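Local atomic coordinates of MdcE (Pseudomonas aeruginosa, PDB entry 5VIP), a protein that is the gamma subunit of a biotin-independent malonate decarboxylase and probably takes part in malonyl decarboxylation or carboxyl transfer. Residues Ala22-Gly34 and Val232-Arg244. Sequence-based numbering, arbitrary orientation.
Sequences ASRGLAWFQALAG and VEVPSTADLVRVR
Helix 24-33, which packs on strands 46-53, 56-63 and 106-113 of the mixed sheet, meets the first turns of helix 237-254 and the loop before it; the axes of 24-33 and 237-244 cross at -78°, 10.8 Å apart. Trp28 lies at the centre. Its NE1 donates to Val232 O at 2.8 Å, with an N-H...O angle of 156°, while Pro235 covers one face of the indole in a CH-pi contact, CB standing 3.7 Å from the six-membered ring centroid. Val243 CG2 reaches Trp28 CZ3 at 3.5 Å. A chi1 of -81°, which sets CG anti to the carbonyl carbon, lets the indole reach both loop and helix. Beyond it, Leu32 CD2 meets Leu240 CD1 at 3.6 Å, the two chains running in opposite senses.

Polar groups hold both ends. Arg24 NH2 forms a salt bridge with Glu233 OE2 (2.9 Å), from the syn side but tilted out of the carboxylate plane; Val232 CG2 lies over one guanidinium face, toward its rim near NH1, which is salt-bridged to Asp176. Arg244 NH2 donates to Leu32 O (3.2 Å) from above the carbonyl plane. Two carboxylates thus probably favour charged Arg24, while the N-H bond and proline contact limit indole turning.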
ATOM      1  N   ALA A  22       9.476  24.600   6.376  1.00 35.33           N
ATOM      2  CA  ALA A  22       9.578  23.808   5.151  1.00 35.73           C
ATOM      3  C   ALA A  22       8.267  23.069   4.876  1.00 35.95           C
ATOM      4  O   ALA A  22       7.849  22.930   3.727  1.00 37.28           O
ATOM      5  CB  ALA A  22      10.742  22.820   5.240  1.00 36.87           C
ATOM      6  N   SER A  23       7.615  22.607   5.937  1.00 30.76           N
ATOM      7  CA  SER A  23       6.317  21.950   5.821  1.00 26.55           C
ATOM      8  C   SER A  23       5.676  21.819   7.188  1.00 24.29           C
ATOM      9  O   SER A  23       6.362  21.898   8.209  1.00 23.37           O
ATOM     10  CB  SER A  23       6.457  20.558   5.199  1.00 25.34           C
ATOM     11  OG  SER A  23       7.105  19.695   6.121  1.00 23.96           O
ATOM     12  N   ARG A  24       4.368  21.583   7.203  1.00 25.88           N
ATOM     13  CA  ARG A  24       3.661  21.255   8.441  1.00 23.41           C
ATOM     14  C   ARG A  24       4.211  20.016   9.133  1.00 25.52           C
ATOM     15  O   ARG A  24       4.247  19.959  10.360  1.00 22.43           O
ATOM     16  CB  ARG A  24       2.175  21.032   8.173  1.00 26.82           C
ATOM     17  CG  ARG A  24       1.417  22.251   7.770  1.00 27.73           C
ATOM     18  CD  ARG A  24      -0.049  21.961   7.915  1.00 28.32           C
ATOM     19  NE  ARG A  24      -0.881  23.034   7.396  1.00 35.36           N
ATOM     20  CZ  ARG A  24      -2.192  22.932   7.239  1.00 34.64           C
ATOM     21  NH1 ARG A  24      -2.806  21.793   7.552  1.00 30.63           N
ATOM     22  NH2 ARG A  24      -2.882  23.956   6.760  1.00 30.52           N
ATOM     23  N   GLY A  25       4.615  19.009   8.356  1.00 20.53           N
ATOM     24  CA  GLY A  25       5.175  17.812   8.953  1.00 20.54           C
ATOM     25  C   GLY A  25       6.414  18.116   9.766  1.00 22.12           C
ATOM     26  O   GLY A  25       6.592  17.597  10.876  1.00 25.13           O
ATOM     27  N   LEU A  26       7.279  18.964   9.214  1.00 21.44           N
ATOM     28  CA  LEU A  26       8.502  19.360   9.902  1.00 23.43           C
ATOM     29  C   LEU A  26       8.184  20.171  11.159  1.00 22.27           C
ATOM     30  O   LEU A  26       8.743  19.924  12.227  1.00 24.41           O
ATOM     31  CB  LEU A  26       9.400  20.168   8.970  1.00 26.96           C
ATOM     32  CG  LEU A  26      10.756  20.586   9.532  1.00 27.32           C
ATOM     33  CD1 LEU A  26      11.530  19.377  10.060  1.00 27.06           C
ATOM     34  CD2 LEU A  26      11.548  21.311   8.447  1.00 29.61           C
ATOM     35  N   ALA A  27       7.275  21.132  11.016  1.00 25.30           N
ATOM     36  CA  ALA A  27       6.835  21.967  12.133  1.00 26.71           C
ATOM     37  C   ALA A  27       6.319  21.121  13.288  1.00 26.83           C
ATOM     38  O   ALA A  27       6.689  21.333  14.440  1.00 24.93           O
ATOM     39  CB  ALA A  27       5.769  22.933  11.675  1.00 25.18           C
ATOM     40  N   TRP A  28       5.475  20.143  12.981  1.00 23.85           N
ATOM     41  CA  TRP A  28       4.914  19.311  14.040  1.00 20.86           C
ATOM     42  C   TRP A  28       5.901  18.295  14.580  1.00 24.62           C
ATOM     43  O   TRP A  28       5.841  17.945  15.763  1.00 25.43           O
ATOM     44  CB  TRP A  28       3.658  18.608  13.548  1.00 23.54           C
ATOM     45  CG  TRP A  28       2.470  19.510  13.617  1.00 26.32           C
ATOM     46  CD1 TRP A  28       2.056  20.396  12.668  1.00 27.00           C
ATOM     47  CD2 TRP A  28       1.556  19.633  14.712  1.00 25.64           C
ATOM     48  NE1 TRP A  28       0.926  21.058  13.099  1.00 27.08           N
ATOM     49  CE2 TRP A  28       0.600  20.606  14.352  1.00 26.14           C
ATOM     50  CE3 TRP A  28       1.448  19.009  15.960  1.00 25.79           C
ATOM     51  CZ2 TRP A  28      -0.449  20.973  15.194  1.00 26.82           C
ATOM     52  CZ3 TRP A  28       0.405  19.380  16.801  1.00 27.14           C
ATOM     53  CH2 TRP A  28      -0.528  20.350  16.411  1.00 26.54           C
ATOM     54  N   PHE A  29       6.805  17.817  13.730  1.00 22.62           N
ATOM     55  CA  PHE A  29       7.850  16.923  14.212  1.00 24.88           C
ATOM     56  C   PHE A  29       8.691  17.622  15.272  1.00 26.79           C
ATOM     57  O   PHE A  29       8.949  17.068  16.344  1.00 27.56           O
ATOM     58  CB  PHE A  29       8.746  16.446  13.071  1.00 25.85           C
ATOM     59  CG  PHE A  29       9.868  15.552  13.522  1.00 24.29           C
ATOM     60  CD1 PHE A  29       9.669  14.176  13.667  1.00 25.42           C
ATOM     61  CD2 PHE A  29      11.124  16.080  13.804  1.00 28.57           C
ATOM     62  CE1 PHE A  29      10.710  13.345  14.088  1.00 24.38           C
ATOM     63  CE2 PHE A  29      12.162  15.260  14.221  1.00 28.73           C
ATOM     64  CZ  PHE A  29      11.952  13.889  14.366  1.00 28.00           C
ATOM     65  N   GLN A  30       9.121  18.836  14.953  1.00 27.89           N
ATOM     66  CA  GLN A  30       9.981  19.597  15.853  1.00 35.24           C
ATOM     67  C   GLN A  30       9.257  19.840  17.176  1.00 32.73           C
ATOM     68  O   GLN A  30       9.822  19.608  18.250  1.00 34.12           O
ATOM     69  CB  GLN A  30      10.393  20.923  15.223  1.00 37.54           C
ATOM     70  CG  GLN A  30      11.515  21.626  15.972  1.00 48.23           C
ATOM     71  CD  GLN A  30      11.570  23.118  15.695  1.00 55.45           C
ATOM     72  OE1 GLN A  30      10.562  23.737  15.345  1.00 57.00           O
ATOM     73  NE2 GLN A  30      12.757  23.701  15.837  1.00 57.05           N
ATOM     74  N   ALA A  31       8.000  20.282  17.087  1.00 31.42           N
ATOM     75  CA  ALA A  31       7.185  20.558  18.267  1.00 27.13           C
ATOM     76  C   ALA A  31       7.003  19.335  19.154  1.00 31.45           C
ATOM     77  O   ALA A  31       7.081  19.428  20.381  1.00 29.88           O
ATOM     78  CB  ALA A  31       5.840  21.103  17.843  1.00 30.46           C
ATOM     79  N   LEU A  32       6.763  18.184  18.541  1.00 29.49           N
ATOM     80  CA  LEU A  32       6.448  16.988  19.309  1.00 29.80           C
ATOM     81  C   LEU A  32       7.696  16.227  19.767  1.00 32.87           C
ATOM     82  O   LEU A  32       7.709  15.658  20.853  1.00 31.93           O
ATOM     83  CB  LEU A  32       5.539  16.059  18.493  1.00 25.68           C
ATOM     84  CG  LEU A  32       4.084  16.496  18.303  1.00 28.00           C
ATOM     85  CD1 LEU A  32       3.482  15.861  17.043  1.00 26.36           C
ATOM     86  CD2 LEU A  32       3.267  16.125  19.535  1.00 28.27           C
ATOM     87  N   ALA A  33       8.732  16.196  18.937  1.00 32.59           N
ATOM     88  CA  ALA A  33       9.893  15.362  19.229  1.00 32.46           C
ATOM     89  C   ALA A  33      10.983  16.148  19.944  1.00 39.65           C
ATOM     90  O   ALA A  33      11.707  15.594  20.764  1.00 42.64           O
ATOM     91  CB  ALA A  33      10.443  14.742  17.950  1.00 31.00           C
ATOM     92  N   GLY A  34      11.100  17.433  19.621  1.00 39.84           N
ATOM     93  CA  GLY A  34      12.021  18.309  20.318  1.00 41.07           C
ATOM     94  C   GLY A  34      13.257  18.665  19.515  1.00 49.15           C
ATOM     95  O   GLY A  34      14.044  19.519  19.926  1.00 56.55           O
ATOM     96  N   VAL A 232      -2.394  25.748  13.076  1.00 29.96           N
ATOM     97  CA  VAL A 232      -2.024  24.472  12.488  1.00 33.33           C
ATOM     98  C   VAL A 232      -0.595  24.477  11.921  1.00 35.43           C
ATOM     99  O   VAL A 232       0.080  23.447  11.925  1.00 33.18           O
ATOM    100  CB  VAL A 232      -3.035  24.092  11.386  1.00 29.59           C
ATOM    101  CG1 VAL A 232      -3.010  25.114  10.260  1.00 32.06           C
ATOM    102  CG2 VAL A 232      -2.764  22.696  10.861  1.00 29.02           C
ATOM    103  N   GLU A 233      -0.125  25.636  11.458  1.00 34.23           N
ATOM    104  CA  GLU A 233       1.184  25.721  10.812  1.00 35.90           C
ATOM    105  C   GLU A 233       2.328  25.608  11.818  1.00 33.94           C
ATOM    106  O   GLU A 233       3.356  24.999  11.535  1.00 36.94           O
ATOM    107  CB  GLU A 233       1.309  27.026  10.021  1.00 35.93           C
ATOM    108  CG  GLU A 233       0.158  27.313   9.069  1.00 38.27           C
ATOM    109  CD  GLU A 233       0.007  26.275   7.957  1.00 45.03           C
ATOM    110  OE1 GLU A 233       1.011  25.630   7.569  1.00 43.00           O
ATOM    111  OE2 GLU A 233      -1.127  26.121   7.455  1.00 41.49           O
ATOM    112  N   VAL A 234       2.165  26.235  12.977  1.00 38.00           N
ATOM    113  CA  VAL A 234       3.063  26.025  14.112  1.00 36.29           C
ATOM    114  C   VAL A 234       2.217  25.925  15.363  1.00 35.14           C
ATOM    115  O   VAL A 234       1.648  26.928  15.811  1.00 37.95           O
ATOM    116  CB  VAL A 234       4.092  27.159  14.305  1.00 37.34           C
ATOM    117  CG1 VAL A 234       5.345  26.605  14.969  1.00 39.23           C
ATOM    118  CG2 VAL A 234       4.440  27.827  12.983  1.00 40.27           C
ATOM    119  N   PRO A 235       2.126  24.717  15.935  1.00 33.95           N
ATOM    120  CA  PRO A 235       1.217  24.507  17.061  1.00 34.26           C
ATOM    121  C   PRO A 235       1.495  25.437  18.231  1.00 35.40           C
ATOM    122  O   PRO A 235       2.650  25.740  18.541  1.00 34.83           O
ATOM    123  CB  PRO A 235       1.479  23.054  17.460  1.00 31.83           C
ATOM    124  CG  PRO A 235       2.838  22.767  16.946  1.00 31.45           C
ATOM    125  CD  PRO A 235       2.944  23.524  15.665  1.00 30.41           C
ATOM    126  N   SER A 236       0.422  25.893  18.858  1.00 34.37           N
ATOM    127  CA  SER A 236       0.509  26.635  20.102  1.00 33.04           C
ATOM    128  C   SER A 236       0.829  25.647  21.215  1.00 35.20           C
ATOM    129  O   SER A 236       0.799  24.433  20.994  1.00 33.00           O
ATOM    130  CB  SER A 236      -0.802  27.360  20.384  1.00 30.34           C
ATOM    131  OG  SER A 236      -1.797  26.434  20.794  1.00 30.64           O
ATOM    132  N   THR A 237       1.128  26.155  22.405  1.00 32.79           N
ATOM    133  CA  THR A 237       1.397  25.291  23.548  1.00 30.83           C
ATOM    134  C   THR A 237       0.174  24.445  23.862  1.00 28.08           C
ATOM    135  O   THR A 237       0.297  23.258  24.161  1.00 32.46           O
ATOM    136  CB  THR A 237       1.793  26.108  24.801  1.00 33.09           C
ATOM    137  OG1 THR A 237       2.890  26.967  24.479  1.00 35.93           O
ATOM    138  CG2 THR A 237       2.207  25.181  25.944  1.00 36.72           C
ATOM    139  N   ALA A 238      -1.003  25.063  23.784  1.00 26.75           N
ATOM    140  CA  ALA A 238      -2.264  24.371  24.047  1.00 29.44           C
ATOM    141  C   ALA A 238      -2.533  23.295  22.991  1.00 28.92           C
ATOM    142  O   ALA A 238      -3.073  22.232  23.294  1.00 29.23           O
ATOM    143  CB  ALA A 238      -3.418  25.364  24.091  1.00 31.85           C
ATOM    144  N   ASP A 239      -2.173  23.596  21.750  1.00 25.92           N
ATOM    145  CA  ASP A 239      -2.303  22.634  20.661  1.00 27.06           C
ATOM    146  C   ASP A 239      -1.455  21.395  20.941  1.00 29.02           C
ATOM    147  O   ASP A 239      -1.928  20.251  20.841  1.00 27.90           O
ATOM    148  CB  ASP A 239      -1.883  23.267  19.340  1.00 26.08           C
ATOM    149  CG  ASP A 239      -2.929  24.206  18.778  1.00 29.01           C
ATOM    150  OD1 ASP A 239      -4.114  24.089  19.161  1.00 28.69           O
ATOM    151  OD2 ASP A 239      -2.568  25.044  17.926  1.00 29.39           O
ATOM    152  N   LEU A 240      -0.198  21.639  21.304  1.00 27.86           N
ATOM    153  CA  LEU A 240       0.753  20.578  21.593  1.00 28.23           C
ATOM    154  C   LEU A 240       0.217  19.706  22.724  1.00 31.58           C
ATOM    155  O   LEU A 240       0.295  18.477  22.669  1.00 27.43           O
ATOM    156  CB  LEU A 240       2.120  21.179  21.947  1.00 28.71           C
ATOM    157  CG  LEU A 240       3.377  20.324  21.858  1.00 39.40           C
ATOM    158  CD1 LEU A 240       3.458  19.629  20.501  1.00 32.62           C
ATOM    159  CD2 LEU A 240       4.620  21.192  22.088  1.00 33.24           C
ATOM    160  N   VAL A 241      -0.365  20.353  23.731  1.00 29.29           N
ATOM    161  CA  VAL A 241      -0.972  19.655  24.857  1.00 30.24           C
ATOM    162  C   VAL A 241      -2.176  18.813  24.426  1.00 28.04           C
ATOM    163  O   VAL A 241      -2.331  17.673  24.860  1.00 28.04           O
ATOM    164  CB  VAL A 241      -1.414  20.657  25.959  1.00 29.74           C
ATOM    165  CG1 VAL A 241      -2.267  19.965  27.014  1.00 31.49           C
ATOM    166  CG2 VAL A 241      -0.195  21.311  26.586  1.00 28.73           C
ATOM    167  N   ARG A 242      -3.032  19.377  23.580  1.00 27.39           N
ATOM    168  CA  ARG A 242      -4.203  18.642  23.119  1.00 27.35           C
ATOM    169  C   ARG A 242      -3.783  17.439  22.268  1.00 25.88           C
ATOM    170  O   ARG A 242      -4.333  16.349  22.415  1.00 26.54           O
ATOM    171  CB  ARG A 242      -5.159  19.554  22.333  1.00 25.24           C
ATOM    172  CG  ARG A 242      -5.917  20.573  23.211  1.00 33.99           C
ATOM    173  CD  ARG A 242      -6.967  21.373  22.425  1.00 35.84           C
ATOM    174  NE  ARG A 242      -6.371  22.492  21.702  1.00 34.47           N
ATOM    175  CZ  ARG A 242      -6.243  23.719  22.198  1.00 33.01           C
ATOM    176  NH1 ARG A 242      -6.682  23.996  23.419  1.00 36.51           N
ATOM    177  NH2 ARG A 242      -5.674  24.678  21.472  1.00 35.73           N
ATOM    178  N   VAL A 243      -2.807  17.636  21.388  1.00 25.71           N
ATOM    179  CA  VAL A 243      -2.367  16.552  20.510  1.00 25.46           C
ATOM    180  C   VAL A 243      -1.643  15.457  21.297  1.00 25.85           C
ATOM    181  O   VAL A 243      -1.904  14.273  21.095  1.00 24.45           O
ATOM    182  CB  VAL A 243      -1.466  17.072  19.380  1.00 26.72           C
ATOM    183  CG1 VAL A 243      -0.809  15.895  18.621  1.00 26.02           C
ATOM    184  CG2 VAL A 243      -2.275  17.934  18.438  1.00 27.81           C
ATOM    185  N   ARG A 244      -0.758  15.845  22.214  1.00 25.05           N
ATOM    186  CA  ARG A 244      -0.074  14.860  23.052  1.00 24.79           C
ATOM    187  C   ARG A 244      -1.071  14.042  23.861  1.00 27.15           C
ATOM    188  O   ARG A 244      -0.911  12.828  24.016  1.00 28.89           O
ATOM    189  CB  ARG A 244       0.933  15.539  23.985  1.00 29.24           C
ATOM    190  CG  ARG A 244       2.278  15.762  23.328  1.00 31.98           C
ATOM    191  CD  ARG A 244       3.228  16.571  24.182  1.00 34.32           C
ATOM    192  NE  ARG A 244       4.504  16.721  23.492  1.00 41.12           N
ATOM    193  CZ  ARG A 244       5.428  17.623  23.800  1.00 44.11           C
ATOM    194  NH1 ARG A 244       5.217  18.472  24.796  1.00 42.00           N
ATOM    195  NH2 ARG A 244       6.559  17.679  23.104  1.00 42.99           N
TER